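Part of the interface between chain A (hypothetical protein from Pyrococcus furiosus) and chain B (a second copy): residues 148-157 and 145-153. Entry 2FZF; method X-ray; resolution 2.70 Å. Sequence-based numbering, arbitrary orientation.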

# COMPACT_ATOMS: atom_id res chain seq x y z
N ARG A 148 3.65 6.06 -0.35
CA ARG A 148 2.60 6.15 -1.35
C ARG A 148 1.67 4.94 -1.16
O ARG A 148 0.46 5.07 -1.25
CB ARG A 148 3.24 6.14 -2.74
CG ARG A 148 2.32 6.44 -3.90
CD ARG A 148 1.87 7.89 -3.94
NE ARG A 148 1.05 8.14 -5.13
CZ ARG A 148 1.52 8.12 -6.38
NH1 ARG A 148 2.81 7.86 -6.60
NH2 ARG A 148 0.70 8.32 -7.41
N GLY A 149 2.27 3.78 -0.88
CA GLY A 149 1.49 2.57 -0.67
C GLY A 149 0.67 2.60 0.61
O GLY A 149 -0.47 2.11 0.63
N HIS A 150 1.23 3.17 1.67
CA HIS A 150 0.52 3.28 2.94
C HIS A 150 -0.67 4.23 2.75
O HIS A 150 -1.72 4.06 3.37
CB HIS A 150 1.45 3.79 4.04
CG HIS A 150 2.61 2.88 4.33
ND1 HIS A 150 2.48 1.50 4.38
CD2 HIS A 150 3.90 3.14 4.63
CE1 HIS A 150 3.65 0.96 4.69
NE2 HIS A 150 4.53 1.93 4.84
N TYR A 151 -0.50 5.22 1.88
CA TYR A 151 -1.54 6.19 1.57
C TYR A 151 -2.76 5.51 0.96
O TYR A 151 -3.90 5.76 1.37
CB TYR A 151 -1.02 7.25 0.60
CG TYR A 151 -2.12 8.11 0.00
CD1 TYR A 151 -2.85 9.00 0.80
CD2 TYR A 151 -2.48 7.99 -1.34
CE1 TYR A 151 -3.91 9.75 0.27
CE2 TYR A 151 -3.54 8.74 -1.88
CZ TYR A 151 -4.24 9.61 -1.07
OH TYR A 151 -5.28 10.34 -1.59
N TYR A 152 -2.53 4.64 -0.02
CA TYR A 152 -3.64 3.95 -0.67
C TYR A 152 -4.30 2.94 0.27
O TYR A 152 -5.53 2.82 0.32
CB TYR A 152 -3.17 3.27 -1.96
CG TYR A 152 -3.02 4.24 -3.13
CD1 TYR A 152 -4.12 4.95 -3.62
CD2 TYR A 152 -1.77 4.47 -3.72
CE1 TYR A 152 -3.98 5.86 -4.67
CE2 TYR A 152 -1.63 5.39 -4.77
CZ TYR A 152 -2.74 6.07 -5.24
OH TYR A 152 -2.61 6.96 -6.27
N THR A 153 -3.48 2.23 1.04
CA THR A 153 -4.02 1.26 1.99
C THR A 153 -4.93 2.03 2.95
O THR A 153 -6.05 1.61 3.22
CB THR A 153 -2.90 0.56 2.80
OG1 THR A 153 -1.99 -0.08 1.90
CG2 THR A 153 -3.48 -0.49 3.74
N LEU A 154 -4.45 3.17 3.45
CA LEU A 154 -5.25 3.95 4.39
C LEU A 154 -6.58 4.47 3.84
O LEU A 154 -7.59 4.54 4.57
CB LEU A 154 -4.42 5.12 4.92
CG LEU A 154 -3.56 4.79 6.13
CD1 LEU A 154 -2.66 5.97 6.43
CD2 LEU A 154 -4.45 4.47 7.34
N ARG A 155 -6.59 4.85 2.56
CA ARG A 155 -7.80 5.36 1.91
C ARG A 155 -8.79 4.21 1.70
O ARG A 155 -10.01 4.42 1.73
CB ARG A 155 -7.44 6.02 0.56
CG ARG A 155 -8.57 6.82 -0.10
CD ARG A 155 -8.46 6.81 -1.63
NE ARG A 155 -7.64 7.89 -2.18
CZ ARG A 155 -7.18 7.92 -3.43
NH1 ARG A 155 -6.44 8.95 -3.83
NH2 ARG A 155 -7.42 6.93 -4.27
N ALA A 156 -8.28 3.00 1.48
CA ALA A 156 -9.17 1.87 1.29
C ALA A 156 -9.95 1.75 2.60
O ALA A 156 -11.18 1.72 2.63
CB ALA A 156 -8.38 0.60 1.00
N GLU A 157 -9.21 1.71 3.70
CA GLU A 157 -9.85 1.63 5.00
C GLU A 157 -10.89 2.73 5.14
O GLU A 157 -12.06 2.47 5.41
CB GLU A 157 -8.81 1.72 6.11
CG GLU A 157 -7.99 0.46 6.23
CD GLU A 157 -8.85 -0.78 6.22
OE1 GLU A 157 -9.92 -0.78 6.88
OE2 GLU A 157 -8.47 -1.76 5.55
N ASP B 145 -8.00 0.60 -4.38
CA ASP B 145 -6.96 1.17 -3.52
C ASP B 145 -6.00 0.12 -2.98
O ASP B 145 -4.79 0.33 -2.95
CB ASP B 145 -7.60 1.95 -2.37
CG ASP B 145 -8.21 3.26 -2.84
OD1 ASP B 145 -7.72 3.78 -3.86
OD2 ASP B 145 -9.17 3.76 -2.21
N MET B 146 -6.52 -1.02 -2.55
CA MET B 146 -5.67 -2.07 -2.05
C MET B 146 -4.73 -2.54 -3.16
O MET B 146 -3.53 -2.72 -2.94
CB MET B 146 -6.51 -3.22 -1.51
CG MET B 146 -7.23 -2.88 -0.21
SD MET B 146 -6.10 -2.28 1.10
CE MET B 146 -4.83 -3.57 1.10
N GLU B 147 -5.27 -2.73 -4.36
CA GLU B 147 -4.46 -3.16 -5.51
C GLU B 147 -3.35 -2.15 -5.83
O GLU B 147 -2.20 -2.53 -6.05
CB GLU B 147 -5.38 -3.33 -6.74
CG GLU B 147 -5.69 -4.77 -7.14
CD GLU B 147 -5.80 -5.73 -5.95
OE1 GLU B 147 -6.71 -5.55 -5.11
OE2 GLU B 147 -4.98 -6.66 -5.87
N ARG B 148 -3.69 -0.86 -5.86
CA ARG B 148 -2.70 0.17 -6.16
C ARG B 148 -1.67 0.13 -5.07
O ARG B 148 -0.48 0.26 -5.32
CB ARG B 148 -3.34 1.54 -6.22
CG ARG B 148 -2.52 2.54 -7.00
CD ARG B 148 -2.31 2.09 -8.46
NE ARG B 148 -1.59 3.08 -9.25
CZ ARG B 148 -2.05 4.31 -9.51
NH1 ARG B 148 -3.23 4.69 -9.04
NH2 ARG B 148 -1.32 5.16 -10.22
N GLY B 149 -2.15 -0.06 -3.84
CA GLY B 149 -1.27 -0.15 -2.70
C GLY B 149 -0.25 -1.26 -2.90
O GLY B 149 0.94 -1.07 -2.60
N HIS B 150 -0.68 -2.42 -3.39
CA HIS B 150 0.27 -3.51 -3.61
C HIS B 150 1.27 -3.16 -4.71
O HIS B 150 2.36 -3.73 -4.78
CB HIS B 150 -0.42 -4.82 -3.99
CG HIS B 150 -1.39 -5.32 -2.97
ND1 HIS B 150 -1.38 -4.89 -1.66
CD2 HIS B 150 -2.38 -6.22 -3.06
CE1 HIS B 150 -2.33 -5.51 -0.99
NE2 HIS B 150 -2.95 -6.33 -1.82
N TYR B 151 0.88 -2.23 -5.58
CA TYR B 151 1.76 -1.84 -6.67
C TYR B 151 3.03 -1.19 -6.13
O TYR B 151 4.14 -1.62 -6.44
CB TYR B 151 1.05 -0.85 -7.61
CG TYR B 151 1.94 -0.34 -8.73
CD1 TYR B 151 2.39 -1.21 -9.73
CD2 TYR B 151 2.39 0.98 -8.75
CE1 TYR B 151 3.27 -0.77 -10.72
CE2 TYR B 151 3.27 1.43 -9.74
CZ TYR B 151 3.70 0.55 -10.72
OH TYR B 151 4.58 0.97 -11.70
N TYR B 152 2.84 -0.16 -5.31
CA TYR B 152 3.93 0.59 -4.70
C TYR B 152 4.76 -0.27 -3.76
O TYR B 152 5.99 -0.20 -3.76
CB TYR B 152 3.37 1.82 -3.99
CG TYR B 152 2.82 2.83 -4.98
CD1 TYR B 152 3.67 3.56 -5.80
CD2 TYR B 152 1.45 3.01 -5.13
CE1 TYR B 152 3.18 4.45 -6.76
CE2 TYR B 152 0.94 3.89 -6.08
CZ TYR B 152 1.81 4.61 -6.90
OH TYR B 152 1.31 5.48 -7.84
N THR B 153 4.08 -1.09 -2.98
CA THR B 153 4.75 -2.00 -2.06
C THR B 153 5.73 -2.88 -2.84
O THR B 153 6.89 -3.04 -2.46
CB THR B 153 3.73 -2.90 -1.37
OG1 THR B 153 2.82 -2.09 -0.61
CG2 THR B 153 4.42 -3.89 -0.46

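The two stretches are helical throughout, and their axes run nearly antiparallel, at 166° between N-to-C directions, with a closest approach of 7.7 Å. Together they bury 583 Å² against each other.

Along chain B, the first contact is also the one with the largest covered area. Asp B145 points its CA-to-CB bond toward chain A and loses 94 Å² to it. Its carboxylate forms a salt bridge with Arg A155, in which NH2 of Arg A155 donates to OD1 of Asp B145 at 3.2 Å with an N-H...acceptor angle of 138°; OD1 lies at the edge of the guanidinium, near its plane, where the N-H groups are directed. The same guanidinium is held from within its own helix, NH1 of Arg A155 donating to OH of Tyr A151 at 2.9 Å. The aliphatic part of the aspartate packs as well, with its CB 3.7 Å from CB of Ala A156.

Met B146 starts sideways, but its end comes nearer to chain A. All three chi angles are in m wells, and SD reaches 3.7 Å from CB of Ala A156 and 4.1 Å from CG2 of Thr A153. Glu B147 points away and makes no contact.

Arg B148 contributes its aliphatic stem: CG lies 3.9 Å from the centroid of the Tyr A152 ring, 16° off the normal, which identifies a CH-pi contact over the face.

At Gly B149 the helices come close, its CA lying 4.4 Å from CA of Gly A149. Neither glycine has a side chain, and the backbones lie close here: O of Gly A149 is 4.1 Å from CA of Gly B149. An ideal CB on Gly A149 would have room, whereas one on Gly B149 would be crowded by O of Met B146, 3.1 Å away in its own helix. The carbonyl oxygen of Gly A149 also accepts a hydrogen bond from OG1 of Thr A153 at 3.0 Å. Tyr A152 fits as a knob among Asp B145, Arg B148, Gly B149 and Tyr B152, its CB 4.0 Å from N of Gly B149.

His B150 and Tyr B151 make no contact with this stretch of chain A. Tyr B152 repeats the arginine-tyrosine arrangement with the chains exchanged: CG of Arg A148 stands 3.4 Å from its ring centroid, only 6° off the normal. Its OH is 2.9 Å from NH2 of Arg A148, yet the angle is poor and the oxygen lies over the guanidinium face, so proximity does not amount to a hydrogen bond. The rings of Tyr A152 and Tyr B152 meet rim to rim, CE2 of Tyr A152 to CE2 of Tyr B152 at 3.3 Å; planes only 9° apart and centroids 5.7 Å apart accompany an arrangement in which neither ring covers the other's face.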